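Local structure of uncharacterized protein ScGH5_18 (Streptomyces cattleya, 7LR8) at residues H114-N117 with D123-S126; V61-R66 with A129-T134. The protein is a family GH5_18 glycoside hydrolase that probably cleaves the Man-beta-1,4-GlcNAc disaccharide released from the core of N-glycans. The protein carries 1 engineered substitution. All coordinates share one frame; numbering follows the deposited sequence.

Contact 1. Residues H114-N117 with D123-S126; sequences HRRN and DVVS. With AE3 (2-(2-ethoxyethoxy)ethanol), chain F.
With CG anti to its carbonyl carbon (chi1 -71°) and a bend at chi3 (-74°), R116 passes at a slant over V124, whose CG2 is likewise anti to its own carbonyl carbon. The fit shows how the aliphatic stem and the flat head of an arginine can share one apolar neighbour: V124 CG2 lies 3.6 Å from R116 CB and also covers one face of the guanidinium, 3.9 Å from NE. Farther out, R116 NH1 approaches D123 CB at 3.8 Å. The charged ends stop short of a salt bridge, R116 NH1 and D123 OD2 being 4.2 Å apart, and the guanidinium and carboxylate planes are turned 69° from each other. A water in the guanidinium plane spans them, accepting from R116 NH1 at 2.9 Å and donating to D123 OD2 at 2.6 Å. The other nitrogens steady the head, NE through a weak bond to H114 O, NH2 through W109 O and a salt bridge to D315 of the second subunit. One residue farther along the helix, V125 CG1 lies 3.6 Å from O4 of the bound 2-(2-ethoxyethoxy)ethanol. The contact thus lays the loop following strand 103-104 against the first turn of helix 122-139, while V125 packs against W176, R179 and M180 of helix 170-187.

Contact 2. Residues V61-R66 with A129-T134; sequences VFQPNR and AEYLRT
Y131 meets both F62 and Q63 on the outside of the (beta/alpha)8 barrel, where the end of the short helix 59-62 and the loop after it lie against helix 122-139. In the first shell, Y131 CE1 rests 3.7 Å from F62 CB, so the ring touches the root of the phenylalanine side chain while the F62 ring itself leads away. The Q63 amide crosses the base of the tyrosine, OE1 lying 3.3 Å from Y131 CB and 3.7 Å from Y131 CG, with amide and ring planes 28° apart. Q63 reaches there because CG stands anti to the backbone N (chi1 -167°) and the chain stays extended beyond it. No hydrogen bond joins the two segments, yet the buried polar ends are provided for: W59 NE1 donates to Q63 OE1, and Y131 OH is bonded to G95 O. W59 also brings its ring to that of Y131, and W30 meets F62 edge-to-face. The amide is a worked case of a buried polar group satisfied at both ends: the W59 indole N-H at the oxygen, two backbone carbonyls at the nitrogen. That nitrogen serves G127 O and also bonds back within its own segment, Q63 NE2 donating to R66 O over 3.0 Å, tilted 34° from the carbonyl plane.

Overall arrangement
Contacts 1 and 2 illustrate how one barrel helix can receive two loops that are well separated in sequence: both use helix 122-139, contact 1 at residues 123-126 and contact 2 at 129-134, with centres about 12 Å apart. Along the chain the order is 61-66, 114-117, 123-126, 129-134, so contact 1 is nested within the loop that contact 2 closes. They also meet directly, R66 CD lying 3.2 Å from D123 O. R66 and R116 are close to each other, and both form salt bridges with D315 of the second subunit, whose carboxylate probably offsets their like charges. The two loops that pack on the shared helix thus also face the second subunit, away from the annotated glycan site of this chain.

Contact 1. Residues H114-N117 with D123-S126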
ATOM      1  N   HIS B 114       0.969   1.746 -11.930  1.00 14.74           N
ATOM      2  CA  HIS B 114       1.730   0.537 -12.183  1.00 15.35           C
ATOM      3  C   HIS B 114       0.865  -0.715 -12.093  1.00 14.98           C
ATOM      4  O   HIS B 114       1.387  -1.802 -11.846  1.00 15.98           O
ATOM      5  CB  HIS B 114       2.898   0.453 -11.198  1.00 15.14           C
ATOM      6  CG  HIS B 114       3.889   1.567 -11.351  1.00 16.07           C
ATOM      7  ND1 HIS B 114       5.026   1.443 -12.114  1.00 16.51           N
ATOM      8  CD2 HIS B 114       3.893   2.836 -10.874  1.00 13.05           C
ATOM      9  CE1 HIS B 114       5.704   2.578 -12.088  1.00 19.01           C
ATOM     10  NE2 HIS B 114       5.031   3.447 -11.352  1.00 16.13           N
ATOM     11  N   ARG B 115      -0.446  -0.591 -12.277  1.00 17.85           N
ATOM     12  CA  ARG B 115      -1.313  -1.752 -12.110  1.00 17.44           C
ATOM     13  C   ARG B 115      -0.898  -2.867 -13.056  1.00 17.09           C
ATOM     14  O   ARG B 115      -0.924  -2.701 -14.280  1.00 18.27           O
ATOM     15  CB  ARG B 115      -2.765  -1.367 -12.355  1.00 17.86           C
ATOM     16  CG  ARG B 115      -3.740  -2.509 -12.140  1.00 15.93           C
ATOM     17  CD  ARG B 115      -3.775  -2.971 -10.671  1.00 18.85           C
ATOM     18  NE  ARG B 115      -4.702  -4.079 -10.461  1.00 17.93           N
ATOM     19  CZ  ARG B 115      -5.972  -3.928 -10.110  1.00 20.26           C
ATOM     20  NH1 ARG B 115      -6.481  -2.707  -9.946  1.00 20.94           N
ATOM     21  NH2 ARG B 115      -6.745  -4.999  -9.934  1.00 19.49           N
ATOM     22  N   ARG B 116      -0.513  -4.003 -12.482  1.00 16.78           N
ATOM     23  CA  ARG B 116      -0.019  -5.146 -13.240  1.00 18.78           C
ATOM     24  C   ARG B 116      -0.519  -6.398 -12.544  1.00 18.05           C
ATOM     25  O   ARG B 116      -0.310  -6.555 -11.340  1.00 18.48           O
ATOM     26  CB  ARG B 116       1.512  -5.145 -13.331  1.00 21.21           C
ATOM     27  CG  ARG B 116       2.069  -4.059 -14.233  1.00 15.69           C
ATOM     28  CD  ARG B 116       3.581  -4.052 -14.229  1.00 16.80           C
ATOM     29  NE  ARG B 116       4.146  -3.505 -13.002  1.00 16.52           N
ATOM     30  CZ  ARG B 116       5.452  -3.332 -12.800  1.00 14.66           C
ATOM     31  NH1 ARG B 116       6.334  -3.673 -13.755  1.00 16.09           N
ATOM     32  NH2 ARG B 116       5.879  -2.805 -11.660  1.00 18.81           N
ATOM     33  N   ASN B 117      -1.193  -7.261 -13.306  1.00 16.62           N
ATOM     34  CA  ASN B 117      -1.901  -8.416 -12.749  1.00 20.55           C
ATOM     35  C   ASN B 117      -0.967  -9.281 -11.900  1.00 15.67           C
ATOM     36  O   ASN B 117       0.113  -9.675 -12.354  1.00 16.07           O
ATOM     37  CB  ASN B 117      -2.506  -9.211 -13.920  1.00 18.08           C
ATOM     38  CG  ASN B 117      -3.428 -10.338 -13.482  1.00 19.66           C
ATOM     39  OD1 ASN B 117      -3.022 -11.211 -12.738  1.00 20.91           O
ATOM     40  ND2 ASN B 117      -4.669 -10.339 -13.984  1.00 20.12           N
ATOM     41  N   ASP B 123       6.697  -9.136 -15.168  1.00 16.97           N
ATOM     42  CA  ASP B 123       7.648  -8.529 -14.244  1.00 16.60           C
ATOM     43  C   ASP B 123       7.203  -8.677 -12.789  1.00 20.08           C
ATOM     44  O   ASP B 123       8.038  -8.932 -11.916  1.00 18.86           O
ATOM     45  CB  ASP B 123       7.873  -7.061 -14.612  1.00 16.89           C
ATOM     46  CG  ASP B 123       8.581  -6.909 -15.959  1.00 21.91           C
ATOM     47  OD1 ASP B 123       9.492  -7.722 -16.237  1.00 22.31           O
ATOM     48  OD2 ASP B 123       8.221  -5.994 -16.734  1.00 21.89           O
ATOM     49  N   VAL B 124       5.901  -8.562 -12.510  1.00 16.91           N
ATOM     50  CA  VAL B 124       5.426  -8.777 -11.142  1.00 15.37           C
ATOM     51  C   VAL B 124       5.669 -10.216 -10.721  1.00 14.89           C
ATOM     52  O   VAL B 124       6.103 -10.483  -9.593  1.00 18.01           O
ATOM     53  CB  VAL B 124       3.940  -8.412 -11.019  1.00 14.72           C
ATOM     54  CG1 VAL B 124       3.378  -8.896  -9.632  1.00 14.92           C
ATOM     55  CG2 VAL B 124       3.762  -6.915 -11.200  1.00 15.82           C
ATOM     56  N   VAL B 125       5.401 -11.159 -11.625  1.00 17.18           N
ATOM     57  CA  VAL B 125       5.550 -12.575 -11.312  1.00 15.71           C
ATOM     58  C   VAL B 125       7.016 -12.924 -11.110  1.00 18.25           C
ATOM     59  O   VAL B 125       7.366 -13.690 -10.210  1.00 19.22           O
ATOM     60  CB  VAL B 125       4.896 -13.437 -12.406  1.00 21.25           C
ATOM     61  CG1 VAL B 125       5.290 -14.909 -12.246  1.00 25.40           C
ATOM     62  CG2 VAL B 125       3.392 -13.301 -12.332  1.00 16.68           C
ATOM     63  N   SER B 126       7.906 -12.349 -11.919  1.00 17.67           N
ATOM     64  CA  SER B 126       9.322 -12.583 -11.680  1.00 18.32           C
ATOM     65  C   SER B 126       9.733 -11.985 -10.341  1.00 19.07           C
ATOM     66  O   SER B 126      10.554 -12.561  -9.615  1.00 19.29           O
ATOM     67  CB  SER B 126      10.142 -11.998 -12.841  1.00 22.77           C
ATOM     68  OG  SER B 126      11.430 -11.578 -12.421  1.00 33.97           O
TER
HETATM   69  C1  AE3 F 601       7.629 -17.534 -19.229  1.00 67.96           C
HETATM   70  C2  AE3 F 601       6.730 -16.430 -19.779  1.00 68.30           C
HETATM   71  O2  AE3 F 601       6.853 -15.281 -18.991  1.00 64.60           O
HETATM   72  C3  AE3 F 601       5.632 -14.653 -18.737  1.00 62.63           C
HETATM   73  C4  AE3 F 601       5.291 -14.808 -17.257  1.00 59.42           C
HETATM   74  O3  AE3 F 601       3.903 -14.794 -17.083  1.00 58.52           O
HETATM   75  C5  AE3 F 601       3.492 -14.847 -15.746  1.00 55.30           C
HETATM   76  C6  AE3 F 601       3.065 -16.269 -15.385  1.00 52.83           C
HETATM   77  O4  AE3 F 601       4.174 -16.997 -14.934  1.00 50.62           O
HETATM   78  O   HOH W   1       6.126  -4.510 -16.544  1.00 24.87           O

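Contact 2. Residues V61-R66 with A129-T134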
ATOM      1  N   VAL B  61       6.229  -4.235   2.744  1.00 17.21           N
ATOM      2  CA  VAL B  61       7.321  -3.848   3.628  1.00 18.93           C
ATOM      3  C   VAL B  61       8.593  -4.618   3.289  1.00 14.05           C
ATOM      4  O   VAL B  61       9.701  -4.071   3.357  1.00 15.53           O
ATOM      5  CB  VAL B  61       6.895  -4.049   5.092  1.00 15.13           C
ATOM      6  CG1 VAL B  61       8.074  -3.818   6.040  1.00 19.49           C
ATOM      7  CG2 VAL B  61       5.752  -3.115   5.417  1.00 22.34           C
ATOM      8  N   PHE B  62       8.460  -5.886   2.892  1.00 13.69           N
ATOM      9  CA  PHE B  62       9.631  -6.680   2.545  1.00 18.14           C
ATOM     10  C   PHE B  62      10.157  -6.354   1.150  1.00 16.03           C
ATOM     11  O   PHE B  62      11.371  -6.407   0.922  1.00 14.63           O
ATOM     12  CB  PHE B  62       9.304  -8.171   2.644  1.00 17.90           C
ATOM     13  CG  PHE B  62       9.398  -8.723   4.034  1.00 15.97           C
ATOM     14  CD1 PHE B  62       8.629  -8.198   5.067  1.00 17.16           C
ATOM     15  CD2 PHE B  62      10.270  -9.763   4.315  1.00 18.75           C
ATOM     16  CE1 PHE B  62       8.729  -8.726   6.358  1.00 17.53           C
ATOM     17  CE2 PHE B  62      10.361 -10.290   5.590  1.00 18.89           C
ATOM     18  CZ  PHE B  62       9.594  -9.761   6.609  1.00 16.74           C
ATOM     19  N   GLN B  63       9.278  -6.000   0.214  1.00 16.49           N
ATOM     20  CA  GLN B  63       9.659  -5.750  -1.178  1.00 14.92           C
ATOM     21  C   GLN B  63       9.024  -4.438  -1.640  1.00 13.81           C
ATOM     22  O   GLN B  63       8.095  -4.438  -2.453  1.00 15.10           O
ATOM     23  CB  GLN B  63       9.234  -6.921  -2.067  1.00 15.09           C
ATOM     24  CG  GLN B  63       9.860  -6.906  -3.473  1.00 14.88           C
ATOM     25  CD  GLN B  63       9.525  -8.155  -4.271  1.00 16.12           C
ATOM     26  OE1 GLN B  63       8.550  -8.846  -3.979  1.00 16.89           O
ATOM     27  NE2 GLN B  63      10.338  -8.455  -5.281  1.00 16.35           N
ATOM     28  N   PRO B  64       9.516  -3.300  -1.140  1.00 15.49           N
ATOM     29  CA  PRO B  64       8.844  -2.016  -1.418  1.00 15.74           C
ATOM     30  C   PRO B  64       9.007  -1.549  -2.845  1.00 15.15           C
ATOM     31  O   PRO B  64       8.248  -0.674  -3.279  1.00 16.34           O
ATOM     32  CB  PRO B  64       9.524  -1.044  -0.446  1.00 18.70           C
ATOM     33  CG  PRO B  64      10.902  -1.667  -0.238  1.00 19.42           C
ATOM     34  CD  PRO B  64      10.617  -3.145  -0.177  1.00 17.60           C
ATOM     35  N   ASN B  65      10.006  -2.065  -3.544  1.00 15.21           N
ATOM     36  CA  ASN B  65      10.229  -1.855  -4.963  1.00 17.00           C
ATOM     37  C   ASN B  65      10.471  -3.226  -5.569  1.00 18.01           C
ATOM     38  O   ASN B  65      11.012  -4.107  -4.908  1.00 16.17           O
ATOM     39  CB  ASN B  65      11.424  -0.910  -5.185  1.00 19.21           C
ATOM     40  CG  ASN B  65      11.766  -0.725  -6.640  1.00 20.12           C
ATOM     41  OD1 ASN B  65      12.403  -1.578  -7.242  1.00 16.85           O
ATOM     42  ND2 ASN B  65      11.345   0.400  -7.212  1.00 16.77           N
ATOM     43  N   ARG B  66      10.050  -3.426  -6.822  1.00 17.83           N
ATOM     44  CA  ARG B  66      10.147  -4.764  -7.407  1.00 16.90           C
ATOM     45  C   ARG B  66      11.554  -5.338  -7.304  1.00 17.70           C
ATOM     46  O   ARG B  66      11.726  -6.556  -7.160  1.00 18.04           O
ATOM     47  CB  ARG B  66       9.709  -4.742  -8.871  1.00 18.25           C
ATOM     48  CG  ARG B  66       9.754  -6.107  -9.553  1.00 18.89           C
ATOM     49  CD  ARG B  66       9.084  -6.089 -10.925  1.00 15.17           C
ATOM     50  NE  ARG B  66       9.663  -5.092 -11.824  1.00 19.43           N
ATOM     51  CZ  ARG B  66      10.700  -5.323 -12.627  1.00 21.71           C
ATOM     52  NH1 ARG B  66      11.284  -6.516 -12.633  1.00 22.06           N
ATOM     53  NH2 ARG B  66      11.154  -4.362 -13.415  1.00 22.45           N
ATOM     54  N   ALA B 129       8.529 -14.387  -7.554  1.00 14.94           N
ATOM     55  CA  ALA B 129       9.352 -15.591  -7.492  1.00 13.97           C
ATOM     56  C   ALA B 129      10.676 -15.313  -6.800  1.00 19.26           C
ATOM     57  O   ALA B 129      11.139 -16.123  -5.989  1.00 19.90           O
ATOM     58  CB  ALA B 129       9.578 -16.146  -8.906  1.00 17.89           C
ATOM     59  N   GLU B 130      11.304 -14.170  -7.101  1.00 18.99           N
ATOM     60  CA  GLU B 130      12.588 -13.865  -6.476  1.00 18.59           C
ATOM     61  C   GLU B 130      12.422 -13.596  -4.987  1.00 16.55           C
ATOM     62  O   GLU B 130      13.285 -13.971  -4.180  1.00 19.70           O
ATOM     63  CB  GLU B 130      13.241 -12.667  -7.176  1.00 20.72           C
ATOM     64  CG  GLU B 130      14.638 -12.283  -6.667  1.00 22.24           C
ATOM     65  CD  GLU B 130      15.666 -13.430  -6.646  1.00 23.95           C
ATOM     66  OE1 GLU B 130      15.484 -14.496  -7.287  1.00 23.85           O
ATOM     67  OE2 GLU B 130      16.675 -13.255  -5.949  1.00 27.94           O
ATOM     68  N   TYR B 131      11.312 -12.952  -4.614  1.00 18.15           N
ATOM     69  CA  TYR B 131      10.986 -12.718  -3.211  1.00 14.19           C
ATOM     70  C   TYR B 131      10.830 -14.033  -2.446  1.00 18.50           C
ATOM     71  O   TYR B 131      11.450 -14.226  -1.394  1.00 17.95           O
ATOM     72  CB  TYR B 131       9.707 -11.876  -3.155  1.00 14.90           C
ATOM     73  CG  TYR B 131       8.977 -11.787  -1.844  1.00 14.62           C
ATOM     74  CD1 TYR B 131       9.535 -11.159  -0.737  1.00 18.82           C
ATOM     75  CD2 TYR B 131       7.707 -12.324  -1.720  1.00 16.95           C
ATOM     76  CE1 TYR B 131       8.829 -11.066   0.471  1.00 18.18           C
ATOM     77  CE2 TYR B 131       6.989 -12.241  -0.506  1.00 20.05           C
ATOM     78  CZ  TYR B 131       7.567 -11.615   0.578  1.00 18.39           C
ATOM     79  OH  TYR B 131       6.878 -11.502   1.774  1.00 19.14           O
ATOM     80  N   LEU B 132      10.026 -14.960  -2.975  1.00 17.57           N
ATOM     81  CA  LEU B 132       9.813 -16.234  -2.285  1.00 19.10           C
ATOM     82  C   LEU B 132      11.097 -17.053  -2.218  1.00 17.10           C
ATOM     83  O   LEU B 132      11.412 -17.643  -1.179  1.00 20.12           O
ATOM     84  CB  LEU B 132       8.714 -17.044  -2.973  1.00 18.57           C
ATOM     85  CG  LEU B 132       7.282 -16.512  -2.944  1.00 17.30           C
ATOM     86  CD1 LEU B 132       6.387 -17.453  -3.731  1.00 16.88           C
ATOM     87  CD2 LEU B 132       6.797 -16.383  -1.508  1.00 17.94           C
ATOM     88  N   ARG B 133      11.849 -17.102  -3.325  1.00 17.47           N
ATOM     89  CA  ARG B 133      13.134 -17.785  -3.319  1.00 17.75           C
ATOM     90  C   ARG B 133      14.072 -17.190  -2.276  1.00 17.24           C
ATOM     91  O   ARG B 133      14.794 -17.922  -1.587  1.00 17.81           O
ATOM     92  CB  ARG B 133      13.766 -17.695  -4.712  1.00 18.25           C
ATOM     93  CG  ARG B 133      14.937 -18.661  -4.917  1.00 20.76           C
ATOM     94  CD  ARG B 133      15.867 -18.203  -6.041  1.00 20.97           C
ATOM     95  NE  ARG B 133      16.419 -16.884  -5.758  1.00 20.98           N
ATOM     96  CZ  ARG B 133      17.452 -16.659  -4.953  1.00 22.81           C
ATOM     97  NH1 ARG B 133      18.080 -17.673  -4.361  1.00 24.83           N
ATOM     98  NH2 ARG B 133      17.851 -15.411  -4.741  1.00 22.02           N
ATOM     99  N   THR B 134      14.091 -15.857  -2.176  1.00 17.90           N
ATOM    100  CA  THR B 134      14.978 -15.172  -1.238  1.00 16.92           C
ATOM    101  C   THR B 134      14.626 -15.519   0.208  1.00 17.70           C
ATOM    102  O   THR B 134      15.514 -15.816   1.020  1.00 18.37           O
ATOM    103  CB  THR B 134      14.905 -13.657  -1.465  1.00 17.01           C
ATOM    104  OG1 THR B 134      15.487 -13.338  -2.739  1.00 17.77           O
ATOM    105  CG2 THR B 134      15.695 -12.898  -0.405  1.00 20.83           C
TER